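Local atomic coordinates of Phenylalanine/tyrosine ammonia-lyase (Rhodosporidium toruloides, PDB entry 1Y2M), a protein that catalyses the non-oxidative deamination of L-phenylalanine and L-tyrosine to trans-cinnamic and p-coumaric acid, the entry step of phenylpropanoid metabolism, and works as a homotetramer. Residues 59-64 with 83-88; 75-80 with 161-166; 287-292 with 519-524; 294-299 with 526-531. All coordinates share one frame; numbering follows the deposited sequence.

Contact 1 of 4, residues 59-64 with 83-88; sequences TLELDG and RVKDSD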
loop_
_atom_site.group_PDB
_atom_site.type_symbol
_atom_site.label_atom_id
_atom_site.label_comp_id
_atom_site.label_asym_id
_atom_site.label_seq_id
_atom_site.Cartn_x
_atom_site.Cartn_y
_atom_site.Cartn_z
ATOM N N THR B 59 11.821 42.806 5.511
ATOM C CA THR B 59 12.547 41.971 4.595
ATOM C C THR B 59 13.166 40.780 5.292
ATOM O O THR B 59 13.802 40.900 6.355
ATOM C CB THR B 59 13.639 42.790 3.896
ATOM O OG1 THR B 59 13.013 43.870 3.189
ATOM C CG2 THR B 59 14.438 41.914 2.904
ATOM N N LEU B 60 13.023 39.637 4.637
ATOM C CA LEU B 60 13.671 38.411 5.075
ATOM C C LEU B 60 15.080 38.433 4.546
ATOM O O LEU B 60 15.288 38.328 3.343
ATOM C CB LEU B 60 12.916 37.198 4.556
ATOM C CG LEU B 60 13.548 35.834 4.830
ATOM C CD1 LEU B 60 13.769 35.577 6.345
ATOM C CD2 LEU B 60 12.715 34.698 4.211
ATOM N N GLU B 61 16.034 38.571 5.456
ATOM C CA GLU B 61 17.447 38.598 5.145
ATOM C C GLU B 61 18.058 37.209 5.249
ATOM O O GLU B 61 18.060 36.592 6.313
ATOM C CB GLU B 61 18.182 39.555 6.089
ATOM C CG GLU B 61 18.031 41.015 5.681
ATOM C CD GLU B 61 19.071 41.930 6.347
ATOM O OE1 GLU B 61 18.945 42.066 7.578
ATOM O OE2 GLU B 61 19.983 42.492 5.659
ATOM N N LEU B 62 18.533 36.696 4.131
ATOM C CA LEU B 62 19.069 35.338 4.052
ATOM C C LEU B 62 20.576 35.328 4.295
ATOM O O LEU B 62 21.335 36.043 3.632
ATOM C CB LEU B 62 18.786 34.747 2.676
ATOM C CG LEU B 62 17.315 34.638 2.341
ATOM C CD1 LEU B 62 17.125 34.089 0.934
ATOM C CD2 LEU B 62 16.579 33.812 3.395
ATOM N N ASP B 63 20.994 34.534 5.279
ATOM C CA ASP B 63 22.385 34.468 5.649
ATOM C C ASP B 63 22.971 33.065 5.613
ATOM O O ASP B 63 24.113 32.890 5.988
ATOM C CB ASP B 63 22.631 35.120 7.030
ATOM C CG ASP B 63 21.902 34.415 8.164
ATOM O OD1 ASP B 63 21.757 33.191 8.135
ATOM O OD2 ASP B 63 21.473 35.080 9.120
ATOM N N GLY B 64 22.207 32.085 5.132
ATOM C CA GLY B 64 22.687 30.706 5.033
ATOM C C GLY B 64 22.417 29.822 6.258
ATOM O O GLY B 64 22.575 28.607 6.188
ATOM N N ARG B 83 15.896 39.168 0.602
ATOM C CA ARG B 83 17.203 39.541 0.073
ATOM C C ARG B 83 18.342 38.762 0.750
ATOM O O ARG B 83 18.228 38.310 1.883
ATOM C CB ARG B 83 17.438 41.065 0.255
ATOM C CG ARG B 83 16.598 41.966 -0.669
ATOM C CD ARG B 83 16.649 43.446 -0.247
ATOM N NE ARG B 83 16.788 44.397 -1.357
ATOM C CZ ARG B 83 17.914 44.590 -2.056
ATOM N NH1 ARG B 83 19.006 43.867 -1.807
ATOM N NH2 ARG B 83 17.947 45.496 -3.035
ATOM N N VAL B 84 19.445 38.617 0.045
ATOM C CA VAL B 84 20.676 38.185 0.687
ATOM C C VAL B 84 21.064 39.234 1.708
ATOM O O VAL B 84 21.102 40.410 1.422
ATOM C CB VAL B 84 21.818 38.002 -0.322
ATOM C CG1 VAL B 84 23.102 37.659 0.395
ATOM C CG2 VAL B 84 21.463 36.932 -1.330
ATOM N N LYS B 85 21.416 38.788 2.908
ATOM C CA LYS B 85 21.791 39.706 3.961
ATOM C C LYS B 85 22.817 40.723 3.467
ATOM O O LYS B 85 23.795 40.373 2.811
ATOM C CB LYS B 85 22.340 38.949 5.167
ATOM C CG LYS B 85 22.682 39.877 6.301
ATOM C CD LYS B 85 22.748 39.184 7.626
ATOM C CE LYS B 85 23.196 40.140 8.735
ATOM N NZ LYS B 85 24.498 39.679 9.260
ATOM N N ASP B 86 22.565 41.988 3.814
ATOM C CA ASP B 86 23.410 43.113 3.454
ATOM C C ASP B 86 24.571 43.082 4.434
ATOM O O ASP B 86 24.534 43.732 5.486
ATOM C CB ASP B 86 22.563 44.394 3.570
ATOM C CG ASP B 86 23.259 45.631 3.036
ATOM O OD1 ASP B 86 22.601 46.696 2.966
ATOM O OD2 ASP B 86 24.451 45.553 2.700
ATOM N N SER B 87 25.583 42.290 4.111
ATOM C CA SER B 87 26.719 42.071 5.010
ATOM C C SER B 87 27.988 41.829 4.204
ATOM O O SER B 87 27.990 41.079 3.245
ATOM C CB SER B 87 26.436 40.878 5.909
ATOM O OG SER B 87 27.559 40.051 6.076
ATOM N N ASP B 88 29.067 42.495 4.581
ATOM C CA ASP B 88 30.345 42.292 3.911
ATOM C C ASP B 88 30.872 40.883 4.093
ATOM O O ASP B 88 31.504 40.348 3.193
ATOM C CB ASP B 88 31.400 43.286 4.456
ATOM C CG ASP B 88 31.191 44.706 3.969
ATOM O OD1 ASP B 88 30.238 44.968 3.201
ATOM O OD2 ASP B 88 32.006 45.574 4.357
#
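L60 and L62 join R83 and K85 through three backbone hydrogen bonds, which pair strands 60-62 and 82-84 in parallel within a small beta-alpha-beta unit whose connecting helix is 69-77. R83 N donates to L60 O at 2.9 Å. From the other strand, L62 N reaches R83 O at 2.8 Å, and the pairing ends where K85 N meets L62 O, also at 2.8 Å. R83 O receives a second, weaker approach from the CA of E61, a CA-H...O contact of 3.4 Å.

E61 adds the polar side-chain contact. Its CG stands anti to the carbonyl carbon (chi1 -80°), and the chain then runs extended until OE2 accepts D86 N at 3.2 Å. This bond is almost straight, with 176° at the hydrogen, and the donor arrives on the anti side of the carboxylate, 31° out of its plane. The aliphatic stem of K85 crosses the E61 chain obliquely, K85 CG lying 3.8 Å from E61 OE2, whereas NZ leads away and makes no salt bridge with E61.

On the face bearing L62 and V84, both side chains pack on V173 of helix 162-176. D86, the centre of an inverse gamma turn, directs OD2 into a salt bridge with R91, and S87 OG caps I90 N at the start of helix 88-107. At the opposite end of the pairing, T59 CG2 rests 3.9 Å from R83 N.

Contact 2 of 4, residues 75-80 with 161-166; sequences AARKGR and PLEVVR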
loop_
_atom_site.group_PDB
_atom_site.type_symbol
_atom_site.label_atom_id
_atom_site.label_comp_id
_atom_site.label_asym_id
_atom_site.label_seq_id
_atom_site.Cartn_x
_atom_site.Cartn_y
_atom_site.Cartn_z
ATOM N N ALA B 75 7.610 33.979 2.887
ATOM C CA ALA B 75 8.114 34.358 1.549
ATOM C C ALA B 75 7.295 33.652 0.464
ATOM O O ALA B 75 6.959 34.251 -0.540
ATOM C CB ALA B 75 9.556 33.959 1.434
ATOM N N ALA B 76 6.974 32.382 0.678
ATOM C CA ALA B 76 6.251 31.598 -0.339
ATOM C C ALA B 76 4.813 32.068 -0.547
ATOM O O ALA B 76 4.358 32.199 -1.690
ATOM C CB ALA B 76 6.225 30.132 0.025
ATOM N N ARG B 77 4.091 32.242 0.565
ATOM C CA ARG B 77 2.648 32.560 0.557
ATOM C C ARG B 77 2.230 33.980 0.820
ATOM O O ARG B 77 1.113 34.384 0.436
ATOM C CB ARG B 77 1.985 31.767 1.649
ATOM C CG ARG B 77 1.866 30.350 1.312
ATOM C CD ARG B 77 0.783 29.690 2.238
ATOM N NE ARG B 77 0.665 28.308 1.809
ATOM C CZ ARG B 77 0.363 27.283 2.592
ATOM N NH1 ARG B 77 0.175 27.425 3.898
ATOM N NH2 ARG B 77 0.286 26.090 2.053
ATOM N N LYS B 78 3.040 34.744 1.544
ATOM C CA LYS B 78 2.609 36.074 1.996
ATOM C C LYS B 78 3.312 37.259 1.344
ATOM O O LYS B 78 3.181 38.413 1.794
ATOM C CB LYS B 78 2.742 36.216 3.518
ATOM C CG LYS B 78 2.177 35.082 4.343
ATOM C CD LYS B 78 0.693 35.076 4.315
ATOM C CE LYS B 78 0.124 34.022 5.254
ATOM N NZ LYS B 78 -1.309 34.297 5.450
ATOM N N GLY B 79 4.051 36.995 0.272
ATOM C CA GLY B 79 4.717 38.055 -0.467
ATOM C C GLY B 79 5.792 38.825 0.267
ATOM O O GLY B 79 6.141 39.942 -0.128
ATOM N N ARG B 80 6.367 38.237 1.302
ATOM C CA ARG B 80 7.396 38.917 2.051
ATOM C C ARG B 80 8.616 39.182 1.212
ATOM O O ARG B 80 9.048 38.275 0.483
ATOM C CB ARG B 80 7.855 38.060 3.200
ATOM C CG ARG B 80 8.796 38.794 4.140
ATOM C CD ARG B 80 9.056 37.884 5.261
ATOM N NE ARG B 80 9.933 38.455 6.282
ATOM C CZ ARG B 80 10.415 37.726 7.277
ATOM N NH1 ARG B 80 10.048 36.436 7.403
ATOM N NH2 ARG B 80 11.235 38.280 8.150
ATOM N N PRO B 161 2.512 24.473 -8.053
ATOM C CA PRO B 161 1.918 25.656 -7.476
ATOM C C PRO B 161 2.900 26.821 -7.332
ATOM O O PRO B 161 4.066 26.609 -6.962
ATOM C CB PRO B 161 1.473 25.189 -6.092
ATOM C CG PRO B 161 1.230 23.702 -6.283
ATOM C CD PRO B 161 2.264 23.276 -7.231
ATOM N N LEU B 162 2.391 28.023 -7.538
ATOM C CA LEU B 162 3.244 29.218 -7.522
ATOM C C LEU B 162 3.959 29.315 -6.134
ATOM O O LEU B 162 5.147 29.653 -6.039
ATOM C CB LEU B 162 2.448 30.494 -7.851
ATOM C CG LEU B 162 1.801 30.429 -9.251
ATOM C CD1 LEU B 162 0.983 31.712 -9.384
ATOM C CD2 LEU B 162 2.829 30.283 -10.319
ATOM N N GLU B 163 3.238 29.025 -5.052
ATOM C CA GLU B 163 3.830 29.150 -3.710
ATOM C C GLU B 163 5.024 28.200 -3.534
ATOM O O GLU B 163 5.998 28.514 -2.836
ATOM C CB GLU B 163 2.798 28.923 -2.573
ATOM C CG GLU B 163 2.142 27.576 -2.546
ATOM C CD GLU B 163 1.202 27.329 -1.353
ATOM O OE1 GLU B 163 0.561 28.286 -0.923
ATOM O OE2 GLU B 163 1.119 26.193 -0.805
ATOM N N VAL B 164 4.948 27.018 -4.144
ATOM C CA VAL B 164 6.009 26.063 -3.994
ATOM C C VAL B 164 7.243 26.593 -4.681
ATOM O O VAL B 164 8.358 26.529 -4.159
ATOM C CB VAL B 164 5.582 24.709 -4.574
ATOM C CG1 VAL B 164 6.778 23.771 -4.733
ATOM C CG2 VAL B 164 4.531 24.086 -3.626
ATOM N N VAL B 165 7.031 27.128 -5.871
ATOM C CA VAL B 165 8.129 27.746 -6.638
ATOM C C VAL B 165 8.793 28.900 -5.900
ATOM O O VAL B 165 10.027 28.971 -5.816
ATOM C CB VAL B 165 7.718 28.154 -8.067
ATOM C CG1 VAL B 165 8.917 28.790 -8.797
ATOM C CG2 VAL B 165 7.172 26.941 -8.816
ATOM N N ARG B 166 7.981 29.775 -5.302
ATOM C CA ARG B 166 8.534 30.872 -4.507
ATOM C C ARG B 166 9.335 30.353 -3.311
ATOM O O ARG B 166 10.436 30.837 -3.040
ATOM C CB ARG B 166 7.411 31.761 -3.972
ATOM C CG ARG B 166 6.847 32.711 -5.089
ATOM C CD ARG B 166 5.860 33.692 -4.552
ATOM N NE ARG B 166 6.364 34.480 -3.421
ATOM C CZ ARG B 166 7.021 35.634 -3.538
ATOM N NH1 ARG B 166 7.314 36.142 -4.732
ATOM N NH2 ARG B 166 7.448 36.290 -2.463
HETATM O O HOH W 1 9.511 38.431 -2.117
#
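R77 and E163 meet in a side-on salt bridge that uses two nitrogens and two oxygens. E163 CG sits between its own backbone N and carbonyl carbon (chi1 61°), and the extended remainder of the chain carries the carboxylate to R77, whose chain is straight from CG to NE. R77 NE reaches OE1 of E163 at 2.7 Å, coming from above the carboxylate plane, while R77 NH2 meets OE2 of E163 on its syn side at 3.0 Å. The two flat groups are turned 37° against each other. An alanine at R77 would probably deprive both the E163 carboxylate and D285 of the guanidinium they share.

This is where the C-terminal end of helix 69-77 packs on the first turn of helix 162-176, with A76 CB 3.3 Å from E163 O. R166 bends at chi3 (54°), which brings NE round toward the helix end. There NE and NH2 of R166 both grip A75 O, at 3.0 Å and 2.8 Å, and the acceptor lies in the guanidinium plane. R166 NH1 is held by L195 O, so the group is fixed from a further direction. A water accepts from R166 NH2 and donates to R80 O at 2.6 Å.

Contact 3 of 4, residues 287-292 with 519-524; sequences HMLSLL and VLSLLL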
loop_
_atom_site.group_PDB
_atom_site.type_symbol
_atom_site.label_atom_id
_atom_site.label_comp_id
_atom_site.label_asym_id
_atom_site.label_seq_id
_atom_site.Cartn_x
_atom_site.Cartn_y
_atom_site.Cartn_z
ATOM N N HIS B 287 0.594 20.974 10.903
ATOM C CA HIS B 287 0.605 21.392 12.327
ATOM C C HIS B 287 -0.737 21.999 12.716
ATOM O O HIS B 287 -1.276 21.780 13.812
ATOM C CB HIS B 287 1.650 22.463 12.568
ATOM C CG HIS B 287 3.075 21.969 12.663
ATOM N ND1 HIS B 287 3.472 20.940 13.491
ATOM C CD2 HIS B 287 4.211 22.473 12.113
ATOM C CE1 HIS B 287 4.788 20.801 13.401
ATOM N NE2 HIS B 287 5.262 21.731 12.576
HETATM N N MSE B 288 -1.274 22.816 11.803
HETATM C CA MSE B 288 -2.544 23.496 12.083
HETATM C C MSE B 288 -3.681 22.494 12.209
HETATM O O MSE B 288 -4.553 22.615 13.058
HETATM C CB MSE B 288 -2.906 24.523 11.009
HETATM C CG MSE B 288 -1.840 25.492 10.694
HETATM SE SE MSE B 288 -1.176 26.449 12.282
HETATM C CE MSE B 288 0.443 27.189 11.336
ATOM N N LEU B 289 -3.656 21.473 11.353
ATOM C CA LEU B 289 -4.707 20.504 11.304
ATOM C C LEU B 289 -4.599 19.615 12.567
ATOM O O LEU B 289 -5.601 19.214 13.112
ATOM C CB LEU B 289 -4.611 19.679 10.033
ATOM C CG LEU B 289 -4.988 20.351 8.726
ATOM C CD1 LEU B 289 -4.599 19.474 7.554
ATOM C CD2 LEU B 289 -6.479 20.637 8.677
ATOM N N SER B 290 -3.398 19.402 13.073
ATOM C CA SER B 290 -3.200 18.660 14.311
ATOM C C SER B 290 -3.830 19.425 15.455
ATOM O O SER B 290 -4.537 18.862 16.289
ATOM C CB SER B 290 -1.692 18.541 14.576
ATOM O OG SER B 290 -1.434 17.944 15.823
ATOM N N LEU B 291 -3.615 20.748 15.486
ATOM C CA LEU B 291 -4.211 21.576 16.560
ATOM C C LEU B 291 -5.719 21.617 16.433
ATOM O O LEU B 291 -6.452 21.564 17.418
ATOM C CB LEU B 291 -3.609 22.977 16.597
ATOM C CG LEU B 291 -2.121 23.039 17.011
ATOM C CD1 LEU B 291 -1.667 24.514 17.109
ATOM C CD2 LEU B 291 -1.866 22.341 18.324
ATOM N N LEU B 292 -6.206 21.694 15.217
ATOM C CA LEU B 292 -7.665 21.691 14.975
ATOM C C LEU B 292 -8.315 20.366 15.412
ATOM O O LEU B 292 -9.419 20.333 15.944
ATOM C CB LEU B 292 -7.970 22.040 13.522
ATOM C CG LEU B 292 -9.426 21.987 13.048
ATOM C CD1 LEU B 292 -10.292 22.973 13.881
ATOM C CD2 LEU B 292 -9.582 22.258 11.568
ATOM N N VAL B 519 -7.543 16.802 1.888
ATOM C CA VAL B 519 -8.631 15.892 2.288
ATOM C C VAL B 519 -8.931 15.982 3.748
ATOM O O VAL B 519 -10.123 15.963 4.150
ATOM C CB VAL B 519 -8.329 14.482 1.837
ATOM C CG1 VAL B 519 -9.403 13.500 2.280
ATOM C CG2 VAL B 519 -8.168 14.493 0.322
ATOM N N LEU B 520 -7.886 16.057 4.578
ATOM C CA LEU B 520 -8.118 16.191 6.028
ATOM C C LEU B 520 -8.834 17.510 6.290
ATOM O O LEU B 520 -9.663 17.572 7.201
ATOM C CB LEU B 520 -6.823 16.122 6.836
ATOM C CG LEU B 520 -6.987 16.114 8.366
ATOM C CD1 LEU B 520 -8.019 15.123 8.888
ATOM C CD2 LEU B 520 -5.677 15.816 9.100
ATOM N N SER B 521 -8.528 18.585 5.539
ATOM C CA SER B 521 -9.215 19.875 5.751
ATOM C C SER B 521 -10.695 19.741 5.451
ATOM O O SER B 521 -11.525 20.354 6.111
ATOM C CB SER B 521 -8.597 20.948 4.895
ATOM O OG SER B 521 -7.205 21.155 5.219
ATOM N N LEU B 522 -11.028 18.956 4.436
ATOM C CA LEU B 522 -12.460 18.733 4.127
ATOM C C LEU B 522 -13.130 18.011 5.293
ATOM O O LEU B 522 -14.247 18.356 5.694
ATOM C CB LEU B 522 -12.603 17.838 2.881
ATOM C CG LEU B 522 -12.179 18.446 1.538
ATOM C CD1 LEU B 522 -12.081 17.416 0.438
ATOM C CD2 LEU B 522 -13.151 19.542 1.147
ATOM N N LEU B 523 -12.466 16.984 5.808
ATOM C CA LEU B 523 -12.993 16.199 6.930
ATOM C C LEU B 523 -13.144 17.062 8.171
ATOM O O LEU B 523 -14.175 16.978 8.882
ATOM C CB LEU B 523 -12.081 14.999 7.182
ATOM C CG LEU B 523 -12.453 14.089 8.328
ATOM C CD1 LEU B 523 -13.831 13.601 8.291
ATOM C CD2 LEU B 523 -11.394 12.939 8.492
ATOM N N LEU B 524 -12.099 17.824 8.503
ATOM C CA LEU B 524 -12.163 18.595 9.744
ATOM C C LEU B 524 -13.163 19.773 9.616
ATOM O O LEU B 524 -13.817 20.156 10.597
ATOM C CB LEU B 524 -10.779 19.058 10.196
ATOM C CG LEU B 524 -9.862 17.885 10.547
ATOM C CD1 LEU B 524 -8.645 18.453 11.260
ATOM C CD2 LEU B 524 -10.499 16.795 11.404
#
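L289 points at helix 506-560, and its meeting with S521 and L524 is the dense part of this contact. CD2 of L289 lies 3.6 Å from S521 OG and 4.0 Å from CD1 of L524. S521 OG takes no hydrogen bond across the contact; it is engaged by N517 O of its own helix and presents the leucine with a van der Waals neighbour. L524 CG stands anti to the carbonyl carbon (chi1 -64°), and CD1 of L524 reaches over to the backbone of the partner helix, 3.6 Å from L289 O. One turn farther on, L292 meets L524 alone, L292 CD2 coming within 3.7 Å of L524 CB.

The N-terminal side is looser. There L289 and L520 slide past each other in opposite directions, and the approach of L289 CD1 to L520 CB is 4.1 Å. Neither side opens to solvent: I702 of helix 691-703 packs on L292 and S521, and L429 and I432 of helix 416-443 pack on L520.

The axes of 287-292 and 519-524 come no closer than 10.8 Å, wide enough for leucine side chains to fill the space between, and run in the same direction at 23°. V142 and R206 of a second subunit pack on L522 and V519, on the same helix 506-560. Such long, nearly aligned helices, packed within and between subunits, form the central bundle of the PAL/histidase fold.

Contact 4 of 4, residues 294-299 with 526-531; sequences QSLTAM and THLYCV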
loop_
_atom_site.group_PDB
_atom_site.type_symbol
_atom_site.label_atom_id
_atom_site.label_comp_id
_atom_site.label_asym_id
_atom_site.label_seq_id
_atom_site.Cartn_x
_atom_site.Cartn_y
_atom_site.Cartn_z
ATOM N N GLN B 294 -7.359 18.549 17.869
ATOM C CA GLN B 294 -7.425 18.629 19.335
ATOM C C GLN B 294 -8.609 19.500 19.782
ATOM O O GLN B 294 -9.359 19.174 20.710
ATOM C CB GLN B 294 -6.128 19.181 19.878
ATOM C CG GLN B 294 -5.052 18.131 19.728
ATOM C CD GLN B 294 -3.680 18.583 20.183
ATOM O OE1 GLN B 294 -3.546 19.080 21.296
ATOM N NE2 GLN B 294 -2.679 18.404 19.355
ATOM N N SER B 295 -8.762 20.620 19.104
ATOM C CA SER B 295 -9.881 21.511 19.356
ATOM C C SER B 295 -11.236 20.835 19.123
ATOM O O SER B 295 -12.172 20.952 19.914
ATOM C CB SER B 295 -9.745 22.810 18.537
ATOM O OG SER B 295 -8.568 23.538 18.931
ATOM N N LEU B 296 -11.338 20.087 18.030
ATOM C CA LEU B 296 -12.535 19.347 17.704
ATOM C C LEU B 296 -12.794 18.230 18.695
ATOM O O LEU B 296 -13.939 17.986 19.048
ATOM C CB LEU B 296 -12.402 18.771 16.300
ATOM C CG LEU B 296 -12.577 19.794 15.196
ATOM C CD1 LEU B 296 -12.192 19.207 13.886
ATOM C CD2 LEU B 296 -14.018 20.221 15.139
ATOM N N THR B 297 -11.748 17.587 19.188
ATOM C CA THR B 297 -11.869 16.624 20.271
ATOM C C THR B 297 -12.568 17.255 21.500
ATOM O O THR B 297 -13.531 16.699 22.038
ATOM C CB THR B 297 -10.490 16.019 20.668
ATOM O OG1 THR B 297 -9.944 15.302 19.562
ATOM C CG2 THR B 297 -10.675 15.038 21.821
ATOM N N ALA B 298 -12.074 18.416 21.908
ATOM C CA ALA B 298 -12.625 19.140 23.072
ATOM C C ALA B 298 -14.109 19.470 22.793
ATOM O O ALA B 298 -15.010 19.201 23.633
ATOM C CB ALA B 298 -11.842 20.383 23.350
HETATM N N MSE B 299 -14.399 20.016 21.619
HETATM C CA MSE B 299 -15.794 20.440 21.337
HETATM C C MSE B 299 -16.747 19.272 21.250
HETATM O O MSE B 299 -17.941 19.352 21.572
HETATM C CB MSE B 299 -15.816 21.324 20.110
HETATM C CG MSE B 299 -15.052 22.537 20.373
HETATM SE SE MSE B 299 -15.139 23.816 18.882
HETATM C CE MSE B 299 -16.726 24.687 19.389
ATOM N N THR B 526 -15.932 19.566 7.896
ATOM C CA THR B 526 -17.178 18.810 8.109
ATOM C C THR B 526 -17.476 18.569 9.603
ATOM O O THR B 526 -18.588 18.773 10.115
ATOM C CB THR B 526 -17.088 17.491 7.324
ATOM O OG1 THR B 526 -17.052 17.805 5.931
ATOM C CG2 THR B 526 -18.226 16.517 7.599
ATOM N N HIS B 527 -16.485 18.067 10.312
ATOM C CA HIS B 527 -16.627 17.814 11.737
ATOM C C HIS B 527 -16.968 19.120 12.460
ATOM O O HIS B 527 -17.820 19.152 13.366
ATOM C CB HIS B 527 -15.328 17.161 12.231
ATOM C CG HIS B 527 -15.361 16.658 13.659
ATOM N ND1 HIS B 527 -14.291 16.008 14.241
ATOM C CD2 HIS B 527 -16.328 16.721 14.610
ATOM C CE1 HIS B 527 -14.612 15.689 15.487
ATOM N NE2 HIS B 527 -15.831 16.126 15.743
ATOM N N LEU B 528 -16.235 20.182 12.181
ATOM C CA LEU B 528 -16.525 21.467 12.826
ATOM C C LEU B 528 -17.945 21.942 12.537
ATOM O O LEU B 528 -18.658 22.363 13.458
ATOM C CB LEU B 528 -15.515 22.520 12.361
ATOM C CG LEU B 528 -15.556 23.914 12.985
ATOM C CD1 LEU B 528 -15.640 23.851 14.512
ATOM C CD2 LEU B 528 -14.297 24.707 12.558
ATOM N N TYR B 529 -18.382 21.814 11.287
ATOM C CA TYR B 529 -19.777 22.150 10.951
ATOM C C TYR B 529 -20.723 21.390 11.875
ATOM O O TYR B 529 -21.642 21.972 12.471
ATOM C CB TYR B 529 -20.066 21.841 9.487
ATOM C CG TYR B 529 -21.517 22.049 9.140
ATOM C CD1 TYR B 529 -21.981 23.274 8.660
ATOM C CD2 TYR B 529 -22.417 21.029 9.300
ATOM C CE1 TYR B 529 -23.309 23.455 8.377
ATOM C CE2 TYR B 529 -23.771 21.227 9.031
ATOM C CZ TYR B 529 -24.207 22.421 8.573
ATOM O OH TYR B 529 -25.567 22.581 8.294
ATOM N N CYS B 530 -20.501 20.078 11.975
ATOM C CA CYS B 530 -21.430 19.206 12.739
ATOM C C CYS B 530 -21.404 19.463 14.248
ATOM O O CYS B 530 -22.463 19.548 14.901
ATOM C CB CYS B 530 -21.207 17.767 12.458
ATOM S SG CYS B 530 -21.510 17.232 10.774
ATOM N N VAL B 531 -20.199 19.585 14.806
ATOM C CA VAL B 531 -20.088 19.750 16.258
ATOM C C VAL B 531 -20.780 21.024 16.699
ATOM O O VAL B 531 -21.328 21.108 17.783
ATOM C CB VAL B 531 -18.602 19.626 16.761
ATOM C CG1 VAL B 531 -17.838 20.941 16.523
ATOM C CG2 VAL B 531 -18.550 19.231 18.238
#
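L296 and H527 are brought side by side by different first torsions: CG of L296 stands anti to its carbonyl carbon (chi1 -75°), CG of H527 anti to its backbone N (chi1 -172°). The two side chains slide past each other in opposite directions, and L296 CB comes to lie over one face of the imidazole. L296 CB sits 4.1 Å from the centroid of the H527 ring and is shifted toward the rim, a CH-pi contact. CD1 of L296 approaches ND1 of H527 to 3.8 Å, a buried nitrogen with no polar partner in the model. The other ring nitrogen, NE2, is hydrogen-bonded to T300 OG1, one turn beyond L296 on helix 273-303, which ties the ring to that helix.

The pair lies within the helical bundle of the PAL/histidase fold, where segments 294-299 and 526-531 of helices 273-303 and 506-560 run in the same direction at 23°. An alanine at H527 would probably leave L296 CB without the ring beneath it, open a gap between the helices and cost T300 OG1 its bond to the ring, leaving it that to L296 O.

The second methyl of L296, CD2, turns to the partner backbone, 3.6 Å from L528 CA, and also touches V531 CG1. Farther along, V531 meets M299, a selenomethionine: CG2 of V531 is 3.9 Å from M299 CB and 3.4 Å from M299 O. M299 SE reaches L528 CD1 at 4.4 Å, a loose approach.

Contacts 3 and 4 are fully buried and join the same two helices, 273-303 and 506-560; their centres are about 10 Å apart, and L296 CD1 of contact 4 touches L524 O of contact 3. Both rely on apolar packing without a hydrogen bond between their segments, although contact 4 brings in an imidazole. Contacts 1 and 2 are only partly buried and are dominated by polar bonds: backbone pairing with one carboxylate-to-backbone bond in the first, a salt bridge and a guanidinium-to-carbonyl grip in the second. They share the 60-84 unit, since helix 69-77 connects the strands of contact 1 and supplies contact 2, and L60 packs on R80 and A75. Contact 1 is the most peripheral, its centre about 32 Å from the centre of the chain, against about 3 Å for contact 3.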